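Side-chain contacts in putative cathepsin d (Ixodes ricinus, PDB 5N7Q), which probably cleaves proteins as a pepsin-like aspartic endopeptidase of the A1 family and is captured here with the inhibitor pepstatin A in its cleft: residues N74-Y79 and N83-I88; H58-S63 and L105-V110; Q29-I34 and L42-S47. One frame throughout, in Å; residues are numbered along the deposited sequence. Where two conformers were deposited one is given.

Contact 1 (N74-Y79 and N83-I88)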
ATOM      1  N   ASN A  74      22.706  11.449   3.173  1.00 13.59           N
ATOM      2  CA  ASN A  74      22.264  10.668   2.032  1.00 15.02           C
ATOM      3  C   ASN A  74      21.211   9.638   2.450  1.00 13.89           C
ATOM      4  O   ASN A  74      21.240   9.086   3.555  1.00 13.68           O
ATOM      5  CB  ASN A  74      23.447   9.941   1.380  1.00 18.06           C
ATOM      6  CG  ASN A  74      23.117   9.417  -0.008  1.00 21.33           C
ATOM      7  OD1 ASN A  74      22.977  10.189  -0.952  1.00 26.67           O
ATOM      8  ND2 ASN A  74      22.996   8.101  -0.138  1.00 24.42           N
ATOM      9  N   PHE A  75      20.276   9.372   1.553  1.00 12.39           N
ATOM     10  CA  PHE A  75      19.332   8.263   1.761  1.00 11.77           C
ATOM     11  C   PHE A  75      19.148   7.509   0.446  1.00 11.44           C
ATOM     12  O   PHE A  75      19.221   8.086  -0.625  1.00 11.43           O
ATOM     13  CB  PHE A  75      17.999   8.724   2.349  1.00 11.91           C
ATOM     14  CG  PHE A  75      17.034   9.263   1.324  1.00 12.10           C
ATOM     15  CD1 PHE A  75      17.125  10.571   0.886  1.00 11.96           C
ATOM     16  CD2 PHE A  75      16.033   8.451   0.792  1.00 13.04           C
ATOM     17  CE1 PHE A  75      16.246  11.063  -0.079  1.00 12.31           C
ATOM     18  CE2 PHE A  75      15.155   8.936  -0.160  1.00 12.71           C
ATOM     19  CZ  PHE A  75      15.265  10.238  -0.602  1.00 12.32           C
ATOM     20  N   THR A  76      18.905   6.205   0.573  1.00 10.75           N
ATOM     21  CA  THR A  76      18.610   5.355  -0.580  0.50 11.28           C
ATOM     22  C   THR A  76      17.574   4.341  -0.148  1.00 10.90           C
ATOM     23  O   THR A  76      17.667   3.746   0.928  1.00 11.82           O
ATOM     24  CB  THR A  76      19.853   4.659  -1.158  0.50 11.45           C
ATOM     25  OG1 THR A  76      19.510   4.013  -2.393  0.50 12.72           O
ATOM     26  CG2 THR A  76      20.466   3.664  -0.174  0.50 11.32           C
ATOM     27  N   ILE A  77      16.567   4.160  -0.994  1.00 10.87           N
ATOM     28  CA  ILE A  77      15.516   3.187  -0.689  1.00 10.76           C
ATOM     29  C   ILE A  77      15.258   2.351  -1.916  1.00 10.26           C
ATOM     30  O   ILE A  77      15.194   2.888  -3.043  1.00 10.49           O
ATOM     31  CB  ILE A  77      14.182   3.827  -0.233  1.00 11.65           C
ATOM     32  CG1 ILE A  77      14.413   4.941   0.776  1.00 12.42           C
ATOM     33  CG2 ILE A  77      13.256   2.768   0.364  1.00 12.33           C
ATOM     34  CD1 ILE A  77      13.185   5.749   1.126  1.00 13.23           C
ATOM     35  N   VAL A  78      15.101   1.053  -1.681  1.00  9.97           N
ATOM     36  CA  VAL A  78      14.796   0.095  -2.721  1.00 10.25           C
ATOM     37  C   VAL A  78      13.386  -0.438  -2.482  1.00  9.94           C
ATOM     38  O   VAL A  78      13.102  -0.938  -1.394  1.00 10.73           O
ATOM     39  CB  VAL A  78      15.820  -1.053  -2.682  1.00 11.14           C
ATOM     40  CG1 VAL A  78      15.572  -2.059  -3.799  1.00 11.50           C
ATOM     41  CG2 VAL A  78      17.232  -0.505  -2.835  1.00 12.13           C
ATOM     42  N   TYR A  79      12.540  -0.329  -3.506  1.00  9.26           N
ATOM     43  CA  TYR A  79      11.205  -0.905  -3.481  1.00  8.73           C
ATOM     44  C   TYR A  79      11.081  -2.044  -4.478  1.00  9.24           C
ATOM     45  O   TYR A  79      11.940  -2.231  -5.346  1.00  9.84           O
ATOM     46  CB  TYR A  79      10.189   0.155  -3.877  1.00  8.76           C
ATOM     47  CG  TYR A  79      10.176   1.374  -2.978  1.00  8.97           C
ATOM     48  CD1 TYR A  79       9.473   1.388  -1.800  1.00  8.69           C
ATOM     49  CD2 TYR A  79      10.867   2.526  -3.336  1.00  9.24           C
ATOM     50  CE1 TYR A  79       9.458   2.511  -0.976  1.00  8.81           C
ATOM     51  CE2 TYR A  79      10.882   3.637  -2.522  1.00  9.39           C
ATOM     52  CZ  TYR A  79      10.170   3.654  -1.369  1.00  9.22           C
ATOM     53  OH  TYR A  79      10.223   4.790  -0.601  1.00 10.04           O
ATOM     54  N   ASN A  83      13.218   2.665  -7.184  0.50 11.15           N
ATOM     55  CA  ASN A  83      14.150   3.101  -6.167  0.50 12.09           C
ATOM     56  C   ASN A  83      14.337   4.582  -6.180  0.50 11.50           C
ATOM     57  O   ASN A  83      14.010   5.269  -7.150  0.50 10.83           O
ATOM     58  CB  ASN A  83      15.501   2.503  -6.407  0.50 12.95           C
ATOM     59  CG  ASN A  83      16.105   3.045  -7.639  0.50 13.83           C
ATOM     60  OD1 ASN A  83      17.044   3.850  -7.610  0.50 15.23           O
ATOM     61  ND2 ASN A  83      15.532   2.661  -8.743  0.50 13.99           N
ATOM     62  N   VAL A  84      14.890   5.058  -5.071  1.00 10.68           N
ATOM     63  CA  VAL A  84      15.050   6.494  -4.841  1.00 11.38           C
ATOM     64  C   VAL A  84      16.327   6.758  -4.060  1.00 10.65           C
ATOM     65  O   VAL A  84      16.730   5.970  -3.201  1.00 11.05           O
ATOM     66  CB  VAL A  84      13.781   7.112  -4.164  1.00 11.70           C
ATOM     67  CG1 VAL A  84      13.519   6.497  -2.811  1.00 13.31           C
ATOM     68  CG2 VAL A  84      13.852   8.633  -4.102  1.00 12.44           C
ATOM     69  N   GLU A  85      16.981   7.864  -4.389  1.00 10.93           N
ATOM     70  CA  GLU A  85      18.111   8.329  -3.606  1.00 12.56           C
ATOM     71  C   GLU A  85      18.152   9.847  -3.608  1.00 10.86           C
ATOM     72  O   GLU A  85      17.685  10.517  -4.543  1.00  9.62           O
ATOM     73  CB  GLU A  85      19.417   7.725  -4.110  1.00 15.30           C
ATOM     74  CG  GLU A  85      19.824   8.148  -5.481  1.00 18.52           C
ATOM     75  CD  GLU A  85      21.183   7.594  -5.893  1.00 22.31           C
ATOM     76  OE1 GLU A  85      21.986   8.381  -6.465  1.00 25.03           O
ATOM     77  OE2 GLU A  85      21.435   6.387  -5.635  1.00 25.28           O
ATOM     78  N   GLY A  86      18.636  10.408  -2.509  1.00 10.02           N
ATOM     79  CA  GLY A  86      18.794  11.852  -2.405  1.00 10.48           C
ATOM     80  C   GLY A  86      19.351  12.189  -1.033  1.00  9.96           C
ATOM     81  O   GLY A  86      20.132  11.403  -0.487  1.00 10.81           O
ATOM     82  N   PHE A  87      18.879  13.278  -0.438  1.00  9.90           N
ATOM     83  CA  PHE A  87      19.313  13.694   0.900  1.00  9.96           C
ATOM     84  C   PHE A  87      18.137  14.060   1.769  1.00  9.84           C
ATOM     85  O   PHE A  87      17.078  14.470   1.270  1.00  9.67           O
ATOM     86  CB  PHE A  87      20.307  14.872   0.804  1.00  9.93           C
ATOM     87  CG  PHE A  87      19.729  16.102   0.165  1.00  9.70           C
ATOM     88  CD1 PHE A  87      19.741  16.260  -1.219  1.00  9.85           C
ATOM     89  CD2 PHE A  87      19.136  17.093   0.937  1.00  9.83           C
ATOM     90  CE1 PHE A  87      19.187  17.395  -1.805  1.00 10.07           C
ATOM     91  CE2 PHE A  87      18.585  18.216   0.350  1.00 10.10           C
ATOM     92  CZ  PHE A  87      18.606  18.375  -1.015  1.00 10.43           C
ATOM     93  N   ILE A  88      18.340  13.965   3.086  1.00  9.38           N
ATOM     94  CA  ILE A  88      17.289  14.242   4.049  1.00 10.41           C
ATOM     95  C   ILE A  88      17.180  15.743   4.357  1.00  9.90           C
ATOM     96  O   ILE A  88      18.209  16.463   4.428  1.00 10.32           O
ATOM     97  CB  ILE A  88      17.540  13.477   5.363  1.00 10.58           C
ATOM     98  CG1 ILE A  88      17.564  11.958   5.108  1.00 11.15           C
ATOM     99  CG2 ILE A  88      16.490  13.824   6.412  1.00 10.76           C
ATOM    100  CD1 ILE A  88      16.237  11.369   4.687  1.00 11.73           C
TER
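Phe75 lies across the neighbouring strand with the rim of one ring face against the backbone of Gly86, a residue with no side chain to hold the ring off. From the base outward, CB of Phe75 meets the CD1 methyl of Ile88 at 3.9 Å. A chi1 of 82° sets CG between the backbone N and the carbonyl carbon, which folds the ring over the partner strand. Ring atom CD1 of Phe75 then comes 3.4 Å from Gly86 C, while CE1 of Phe75 is 3.5 Å from Phe87 N, which sits at the ring edge. At the far end CZ touches CG2 of Val84 and CE2 approaches CG1 of Val84 at 4.0 Å. That CG1 methyl also packs 3.8 Å from Ile77 CB, the two side chains running side by side, and 3.9 Å from Tyr79 CE2 at the edge of the tyrosine ring. Below these side chains the antiparallel ladder alternates: Phe75 with Gly86 and Ile77 with Val84 are hydrogen-bonded pairs, Ile77 N reaching Val84 O at 2.9 Å. Tyr79 OH accepts a hydrogen bond from Trp43 NE1. Val78 makes backbone hydrogen bonds to the bound inhibitor, while Ile77 and Tyr79 pack on it. This is the flap of pepsin-like peptidases, the beta hairpin over the active-site cleft, with its tyrosine close to the predicted catalytic Asp36.

Contact 2 (H58-S63 and L105-V110)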
ATOM      1  N   HIS A  58       5.703  17.648  -8.988  1.00 11.60           N
ATOM      2  CA  HIS A  58       5.855  18.735  -8.022  1.00 12.64           C
ATOM      3  C   HIS A  58       7.133  18.555  -7.210  1.00 11.53           C
ATOM      4  O   HIS A  58       7.461  17.449  -6.769  1.00 10.59           O
ATOM      5  CB  HIS A  58       4.632  18.875  -7.137  1.00 13.57           C
ATOM      6  CG  HIS A  58       3.363  18.956  -7.910  1.00 16.90           C
ATOM      7  ND1 HIS A  58       2.427  17.946  -7.885  1.00 19.15           N
ATOM      8  CD2 HIS A  58       2.915  19.865  -8.805  1.00 18.88           C
ATOM      9  CE1 HIS A  58       1.435  18.249  -8.703  1.00 20.20           C
ATOM     10  NE2 HIS A  58       1.705  19.411  -9.270  1.00 19.70           N
ATOM     11  N   ARG A  59       7.876  19.646  -7.060  1.00 11.16           N
ATOM     12  CA  ARG A  59       9.172  19.633  -6.369  1.00 11.50           C
ATOM     13  C   ARG A  59       9.129  20.437  -5.082  1.00 11.42           C
ATOM     14  O   ARG A  59       8.399  21.440  -4.973  1.00 13.22           O
ATOM     15  CB  ARG A  59      10.283  20.124  -7.310  1.00 11.69           C
ATOM     16  CG  ARG A  59      10.478  19.266  -8.551  1.00 12.74           C
ATOM     17  CD  ARG A  59      11.441  19.859  -9.579  1.00 14.25           C
ATOM     18  NE  ARG A  59      11.036  21.198  -9.974  1.00 16.05           N
ATOM     19  CZ  ARG A  59      10.015  21.518 -10.778  1.00 19.28           C
ATOM     20  NH1 ARG A  59       9.229  20.597 -11.339  1.00 19.77           N
ATOM     21  NH2 ARG A  59       9.758  22.813 -11.017  1.00 20.67           N
ATOM     22  N   TYR A  60       9.888  19.968  -4.107  1.00  9.46           N
ATOM     23  CA  TYR A  60      10.035  20.660  -2.820  1.00  9.25           C
ATOM     24  C   TYR A  60      11.210  21.621  -2.921  1.00  9.23           C
ATOM     25  O   TYR A  60      12.321  21.182  -3.264  1.00  9.75           O
ATOM     26  CB  TYR A  60      10.293  19.646  -1.734  1.00  9.16           C
ATOM     27  CG  TYR A  60      10.679  20.292  -0.411  1.00  9.27           C
ATOM     28  CD1 TYR A  60       9.789  21.069   0.287  1.00  9.50           C
ATOM     29  CD2 TYR A  60      11.948  20.136   0.119  1.00  9.07           C
ATOM     30  CE1 TYR A  60      10.140  21.678   1.488  1.00  9.57           C
ATOM     31  CE2 TYR A  60      12.298  20.690   1.330  1.00  9.16           C
ATOM     32  CZ  TYR A  60      11.405  21.473   2.018  1.00  9.01           C
ATOM     33  OH  TYR A  60      11.783  22.050   3.217  1.00 10.44           O
ATOM     34  N   ASP A  61      10.954  22.909  -2.617  1.00  9.71           N
ATOM     35  CA  ASP A  61      12.009  23.930  -2.615  1.00  9.96           C
ATOM     36  C   ASP A  61      12.210  24.433  -1.178  1.00  9.72           C
ATOM     37  O   ASP A  61      11.487  25.267  -0.697  1.00 10.76           O
ATOM     38  CB  ASP A  61      11.660  25.082  -3.543  1.00 11.15           C
ATOM     39  CG  ASP A  61      12.810  26.059  -3.700  1.00 12.55           C
ATOM     40  OD1 ASP A  61      13.765  26.012  -2.899  1.00 13.10           O
ATOM     41  OD2 ASP A  61      12.754  26.896  -4.630  1.00 14.39           O
ATOM     42  N   SER A  62      13.221  23.900  -0.514  1.00  9.23           N
ATOM     43  CA  SER A  62      13.542  24.302   0.853  1.00  9.66           C
ATOM     44  C   SER A  62      13.747  25.805   1.024  1.00 10.40           C
ATOM     45  O   SER A  62      13.452  26.349   2.082  1.00 10.87           O
ATOM     46  CB  SER A  62      14.796  23.558   1.307  1.00  9.82           C
ATOM     47  OG  SER A  62      15.893  23.851   0.467  1.00 10.39           O
ATOM     48  N   SER A  63      14.257  26.448  -0.027  1.00 11.56           N
ATOM     49  CA  SER A  63      14.628  27.850   0.068  1.00 12.81           C
ATOM     50  C   SER A  63      13.442  28.784   0.159  1.00 13.71           C
ATOM     51  O   SER A  63      13.621  29.946   0.509  1.00 15.25           O
ATOM     52  CB  SER A  63      15.521  28.253  -1.123  1.00 12.56           C
ATOM     53  OG  SER A  63      14.777  28.462  -2.319  1.00 13.25           O
ATOM     54  N   LEU A 105      11.996  14.361   5.734  1.00  9.75           N
ATOM     55  CA  LEU A 105      11.634  13.883   4.407  1.00 10.18           C
ATOM     56  C   LEU A 105      12.878  13.731   3.562  1.00 10.04           C
ATOM     57  O   LEU A 105      13.881  14.459   3.725  1.00 10.81           O
ATOM     58  CB  LEU A 105      10.650  14.826   3.695  1.00 11.53           C
ATOM     59  CG  LEU A 105      11.118  16.237   3.279  1.00 12.76           C
ATOM     60  CD1 LEU A 105      10.447  16.764   2.023  1.00 14.26           C
ATOM     61  CD2 LEU A 105      10.926  17.249   4.397  1.00 13.32           C
ATOM     62  N   GLY A 106      12.799  12.820   2.605  1.00  8.79           N
ATOM     63  CA  GLY A 106      13.839  12.688   1.595  1.00  9.13           C
ATOM     64  C   GLY A 106      13.591  13.633   0.429  1.00  9.55           C
ATOM     65  O   GLY A 106      12.477  13.697  -0.100  1.00 10.57           O
ATOM     66  N   GLU A 107      14.628  14.379   0.040  1.00  9.44           N
ATOM     67  CA  GLU A 107      14.603  15.157  -1.190  1.00  9.24           C
ATOM     68  C   GLU A 107      15.232  14.289  -2.250  1.00  9.11           C
ATOM     69  O   GLU A 107      16.456  14.068  -2.269  1.00  9.20           O
ATOM     70  CB  GLU A 107      15.395  16.451  -1.042  1.00  9.00           C
ATOM     71  CG  GLU A 107      14.878  17.407   0.011  1.00  9.27           C
ATOM     72  CD  GLU A 107      15.259  18.855  -0.279  1.00  9.35           C
ATOM     73  OE1 GLU A 107      15.212  19.262  -1.458  1.00 10.41           O
ATOM     74  OE2 GLU A 107      15.547  19.597   0.685  1.00  9.65           O
ATOM     75  N   ALA A 108      14.409  13.795  -3.161  1.00  9.24           N
ATOM     76  CA  ALA A 108      14.853  12.846  -4.186  1.00  9.64           C
ATOM     77  C   ALA A 108      15.586  13.540  -5.329  1.00 10.01           C
ATOM     78  O   ALA A 108      15.103  14.533  -5.867  1.00  9.19           O
ATOM     79  CB  ALA A 108      13.649  12.087  -4.701  1.00 10.13           C
ATOM     80  N   LEU A 109      16.770  13.021  -5.643  1.00 10.25           N
ATOM     81  CA  LEU A 109      17.564  13.434  -6.805  1.00 11.19           C
ATOM     82  C   LEU A 109      17.590  12.412  -7.921  1.00 11.77           C
ATOM     83  O   LEU A 109      17.674  12.809  -9.089  1.00 12.37           O
ATOM     84  CB  LEU A 109      19.003  13.760  -6.377  1.00 11.21           C
ATOM     85  CG  LEU A 109      19.171  14.803  -5.283  1.00 11.56           C
ATOM     86  CD1 LEU A 109      20.649  14.960  -4.929  1.00 11.89           C
ATOM     87  CD2 LEU A 109      18.599  16.140  -5.712  1.00 12.13           C
ATOM     88  N   VAL A 110      17.570  11.122  -7.577  1.00 11.61           N
ATOM     89  CA  VAL A 110      17.621  10.058  -8.579  1.00 12.26           C
ATOM     90  C   VAL A 110      16.505   9.069  -8.269  1.00 12.60           C
ATOM     91  O   VAL A 110      16.404   8.562  -7.161  1.00 13.32           O
ATOM     92  CB  VAL A 110      19.011   9.381  -8.614  1.00 12.95           C
ATOM     93  CG1 VAL A 110      19.058   8.235  -9.621  1.00 13.82           C
ATOM     94  CG2 VAL A 110      20.080  10.408  -8.983  1.00 12.93           C
TER
HETATM   95  O   HOH W   1      14.817  21.964  -1.914  1.00  9.71           O
HETATM   96  O   HOH W   2      17.432  21.547   0.169  1.00 10.32           O
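A buried carboxylate faces the edge of an aromatic ring here: Glu107 brings CD close to the ring plane of Tyr60, 3.6 Å from CD2, and OE2 lies 3.5 Å from CE2. The carboxylate and ring planes are turned 81° apart, so the acid stands across the ring edge. This puts its oxygens beside the ring C-H groups, a placement that would be mildly favourable electrostatically. The direct contact is supplemented by two waters. Water 1 donates to Glu107 OE1 at 2.8 Å and to Tyr60 O, and accepts from Ser62 N; water 2 donates to Glu107 OE2 and is bonded to Ser62 OG at 2.8 Å. Ser46 OG also bonds to OE1 and Ser89 OG to OE2, giving each carboxylate oxygen a water and a serine hydroxyl, surroundings that would suit an ionised acid despite its burial. In the N-terminal lobe of the pepsin fold, this links the loop between helix 52-55 and the first flap strand to strand 103-112, which runs beside the second flap strand. The tyrosine ring is also covered on its faces. Leu105 CD1 lies over one, 4.2 Å from Tyr60 CD2. Ser62 N of the tyrosine's own loop lies over the other. With CG of Tyr60 anti to the backbone N (chi1 171°), the ring is carried toward Leu105 and Glu107, and its OH is hydrogen-bonded to Asp91. Just beyond, Asp61 OD1 accepts from Ser63 N at 2.9 Å, closing an Asx turn, and takes a second bond from Ser63 OG on the same face of its carboxylate.

Contact 3 (Q29-I34 and L42-S47)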
ATOM      1  N   GLN A  29       3.692  23.965   0.347  1.00 10.73           N
ATOM      2  CA  GLN A  29       3.968  23.450  -0.986  1.00 10.24           C
ATOM      3  C   GLN A  29       3.219  22.135  -1.131  1.00 10.38           C
ATOM      4  O   GLN A  29       3.370  21.242  -0.302  1.00 10.69           O
ATOM      5  CB  GLN A  29       5.448  23.224  -1.182  1.00 10.10           C
ATOM      6  CG  GLN A  29       6.262  24.511  -1.042  1.00 10.47           C
ATOM      7  CD  GLN A  29       7.756  24.264  -1.135  1.00 10.67           C
ATOM      8  OE1 GLN A  29       8.225  23.471  -1.966  1.00 11.08           O
ATOM      9  NE2 GLN A  29       8.522  24.975  -0.308  1.00 11.84           N
ATOM     10  N   ASP A  30       2.440  22.022  -2.195  1.00 10.63           N
ATOM     11  CA  ASP A  30       1.478  20.904  -2.337  1.00 10.98           C
ATOM     12  C   ASP A  30       2.033  19.740  -3.176  1.00 10.70           C
ATOM     13  O   ASP A  30       2.711  19.941  -4.172  1.00 11.00           O
ATOM     14  CB  ASP A  30       0.196  21.418  -2.955  1.00 12.15           C
ATOM     15  CG  ASP A  30      -0.569  22.356  -2.052  1.00 13.89           C
ATOM     16  OD1 ASP A  30      -0.523  22.222  -0.821  1.00 16.01           O
ATOM     17  OD2 ASP A  30      -1.262  23.248  -2.611  1.00 18.07           O
ATOM     18  N   PHE A  31       1.709  18.517  -2.740  1.00  9.77           N
ATOM     19  CA  PHE A  31       2.123  17.280  -3.417  1.00  9.47           C
ATOM     20  C   PHE A  31       1.034  16.241  -3.350  1.00  9.19           C
ATOM     21  O   PHE A  31       0.054  16.380  -2.596  1.00  9.38           O
ATOM     22  CB  PHE A  31       3.368  16.693  -2.735  1.00  9.20           C
ATOM     23  CG  PHE A  31       4.511  17.670  -2.640  1.00  9.17           C
ATOM     24  CD1 PHE A  31       4.630  18.563  -1.573  1.00  9.09           C
ATOM     25  CD2 PHE A  31       5.459  17.704  -3.646  1.00  9.55           C
ATOM     26  CE1 PHE A  31       5.665  19.492  -1.557  1.00  9.47           C
ATOM     27  CE2 PHE A  31       6.488  18.617  -3.621  1.00  9.77           C
ATOM     28  CZ  PHE A  31       6.591  19.506  -2.575  1.00  9.54           C
ATOM     29  N   GLN A  32       1.219  15.219  -4.173  1.00  9.47           N
ATOM     30  CA  GLN A  32       0.425  13.983  -4.104  1.00  9.77           C
ATOM     31  C   GLN A  32       1.343  12.855  -3.755  1.00  9.39           C
ATOM     32  O   GLN A  32       2.423  12.717  -4.334  1.00  9.21           O
ATOM     33  CB  GLN A  32      -0.241  13.705  -5.439  1.00 10.83           C
ATOM     34  CG  GLN A  32      -1.208  14.800  -5.859  1.00 12.29           C
ATOM     35  CD  GLN A  32      -2.459  14.820  -5.035  1.00 13.85           C
ATOM     36  OE1 GLN A  32      -2.855  13.804  -4.468  1.00 15.53           O
ATOM     37  NE2 GLN A  32      -3.107  15.986  -4.951  1.00 16.27           N
ATOM     38  N   VAL A  33       0.931  12.003  -2.825  1.00  8.37           N
ATOM     39  CA  VAL A  33       1.770  10.864  -2.405  1.00  8.08           C
ATOM     40  C   VAL A  33       0.949   9.604  -2.271  1.00  7.74           C
ATOM     41  O   VAL A  33      -0.227   9.651  -1.974  1.00  7.67           O
ATOM     42  CB  VAL A  33       2.485  11.128  -1.059  1.00  8.21           C
ATOM     43  CG1 VAL A  33       3.514  12.230  -1.221  1.00  8.21           C
ATOM     44  CG2 VAL A  33       1.530  11.480   0.076  1.00  8.59           C
ATOM     45  N   ILE A  34       1.600   8.468  -2.506  1.00  8.27           N
ATOM     46  CA  ILE A  34       1.001   7.188  -2.181  0.50  7.97           C
ATOM     47  C   ILE A  34       1.236   6.949  -0.682  1.00  8.43           C
ATOM     48  O   ILE A  34       2.362   7.124  -0.187  1.00  9.42           O
ATOM     49  CB  ILE A  34       1.467   6.075  -3.149  0.50  7.84           C
ATOM     50  CG1 ILE A  34       0.812   4.738  -2.804  0.50  7.87           C
ATOM     51  CG2 ILE A  34       2.978   5.941  -3.220  0.50  7.79           C
ATOM     52  CD1 ILE A  34       0.819   3.781  -3.980  0.50  7.78           C
ATOM     53  N   LEU A  42       9.117   9.085   4.136  1.00  8.07           N
ATOM     54  CA  LEU A  42       8.494  10.097   3.287  1.00  8.08           C
ATOM     55  C   LEU A  42       9.551  10.658   2.345  1.00  8.04           C
ATOM     56  O   LEU A  42      10.643  11.035   2.779  1.00  8.18           O
ATOM     57  CB  LEU A  42       7.939  11.238   4.131  1.00  8.30           C
ATOM     58  CG  LEU A  42       7.372  12.465   3.408  1.00  8.65           C
ATOM     59  CD1 LEU A  42       6.227  12.194   2.457  1.00  9.05           C
ATOM     60  CD2 LEU A  42       6.980  13.445   4.490  1.00  8.97           C
ATOM     61  N   TRP A  43       9.232  10.740   1.054  1.00  7.82           N
ATOM     62  CA  TRP A  43      10.122  11.466   0.125  1.00  8.65           C
ATOM     63  C   TRP A  43       9.330  12.127  -0.986  1.00  8.29           C
ATOM     64  O   TRP A  43       8.221  11.717  -1.309  1.00  8.59           O
ATOM     65  CB  TRP A  43      11.228  10.577  -0.453  1.00  8.24           C
ATOM     66  CG  TRP A  43      10.749   9.438  -1.305  1.00  8.72           C
ATOM     67  CD1 TRP A  43      10.505   8.135  -0.885  1.00  8.98           C
ATOM     68  CD2 TRP A  43      10.405   9.477  -2.684  1.00  9.06           C
ATOM     69  NE1 TRP A  43      10.047   7.390  -1.926  1.00  9.22           N
ATOM     70  CE2 TRP A  43       9.932   8.190  -3.035  1.00  9.16           C
ATOM     71  CE3 TRP A  43      10.387  10.490  -3.651  1.00  9.00           C
ATOM     72  CZ2 TRP A  43       9.533   7.870  -4.337  1.00  9.59           C
ATOM     73  CZ3 TRP A  43       9.982  10.166  -4.951  1.00  9.34           C
ATOM     74  CH2 TRP A  43       9.547   8.872  -5.261  1.00  9.88           C
ATOM     75  N   LEU A  44       9.929  13.180  -1.532  1.00  8.55           N
ATOM     76  CA  LEU A  44       9.371  14.013  -2.607  1.00  9.13           C
ATOM     77  C   LEU A  44      10.495  14.412  -3.544  1.00  9.29           C
ATOM     78  O   LEU A  44      11.667  14.442  -3.129  1.00  9.25           O
ATOM     79  CB  LEU A  44       8.714  15.267  -2.032  1.00  9.56           C
ATOM     80  CG  LEU A  44       7.465  15.032  -1.174  1.00 10.73           C
ATOM     81  CD1 LEU A  44       7.134  16.273  -0.399  1.00 11.65           C
ATOM     82  CD2 LEU A  44       6.303  14.506  -2.013  1.00 10.50           C
ATOM     83  N   PRO A  45      10.161  14.750  -4.810  1.00  9.65           N
ATOM     84  CA  PRO A  45      11.218  15.238  -5.716  1.00  9.33           C
ATOM     85  C   PRO A  45      11.789  16.575  -5.243  1.00  9.86           C
ATOM     86  O   PRO A  45      11.049  17.425  -4.800  1.00 10.12           O
ATOM     87  CB  PRO A  45      10.465  15.430  -7.050  1.00  9.55           C
ATOM     88  CG  PRO A  45       9.177  14.641  -6.893  1.00  9.82           C
ATOM     89  CD  PRO A  45       8.842  14.810  -5.450  1.00  9.69           C
ATOM     90  N   SER A  46      13.103  16.744  -5.346  1.00  9.54           N
ATOM     91  CA  SER A  46      13.768  17.989  -4.908  1.00  9.95           C
ATOM     92  C   SER A  46      13.762  19.072  -5.993  1.00  9.92           C
ATOM     93  O   SER A  46      13.958  18.759  -7.156  1.00 10.10           O
ATOM     94  CB  SER A  46      15.221  17.675  -4.609  1.00 10.31           C
ATOM     95  OG  SER A  46      15.866  18.774  -4.032  1.00 10.72           O
ATOM     96  N   SER A  47      13.658  20.337  -5.610  1.00 10.05           N
ATOM     97  CA  SER A  47      13.926  21.443  -6.541  1.00 10.78           C
ATOM     98  C   SER A  47      15.388  21.464  -7.009  1.00 11.50           C
ATOM     99  O   SER A  47      15.687  22.109  -8.004  1.00 12.62           O
ATOM    100  CB  SER A  47      13.615  22.780  -5.913  1.00 10.96           C
ATOM    101  OG  SER A  47      14.366  23.014  -4.747  1.00 11.85           O
TER
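The two strands on either side of the Asp-Thr-Gly loop that carries the predicted catalytic Asp36 meet through Phe31 and Val33 on one and Leu44 on the other. Leu44 works as a two-pronged side chain. Its CD1 methyl sits over the centre of the Phe31 ring, 3.6 Å from the centroid and only 10° off the normal, a well-formed CH-pi contact. All six ring carbons lie at similar distances from that methyl, CD1 of Phe31 being the nearest at 3.6 Å. The second methyl, CD2, drops into the angle between the two side chains of the facing strand: it is 3.7 Å from Phe31 CB and equally 3.7 Å from Val33 CG1. Phe31 and Val33 point the same way because they alternate with Gln32, whose side chain leaves the opposite face of the strand. Strands 29-36 and 42-45 are not neighbours in a ladder; at Phe31 and Leu44 their CA atoms are 8.0 Å apart, and side chains bridge the separation. Strand 123-126 pairs with both, parallel to the first and antiparallel to the second, as in the psi motif found in each lobe of pepsin-like peptidases. Its Leu125 packs on Val33, while Ile22 and Ile24 of strand 17-24 add to the apolar surroundings of Val33 and Leu44. The chain of Leu44 is extended toward CD1 (chi2 166°), which carries this methyl out to the ring, and the Phe31 ring stands nearly perpendicular to its CA-CB-CG plane (chi2 87°), presenting a face to it. Outside the two strands Phe31 also touches His58, and further along its own strand Ile34 packs against the bound inhibitor.

In the fold
All three contacts lie in the N-terminal lobe, but at different depths. Contact 3 is entirely buried and apolar, side chains meeting between strands that do not pair with each other. Contact 2, about 7 Å from it between centres, is buried too, yet largely polar and partly water-mediated. Contact 1 is partly exposed, a backbone ladder with one packed and one more open face, and it reaches the cleft. Strand 103-112 connects them: it pairs with strand 82-95 of contact 1 and strand 42-45 of contact 3, through Glu107 N to Phe87 O and Gly106 N to Leu42 O. Segment 42-47 also sends side chains to both of the other contacts.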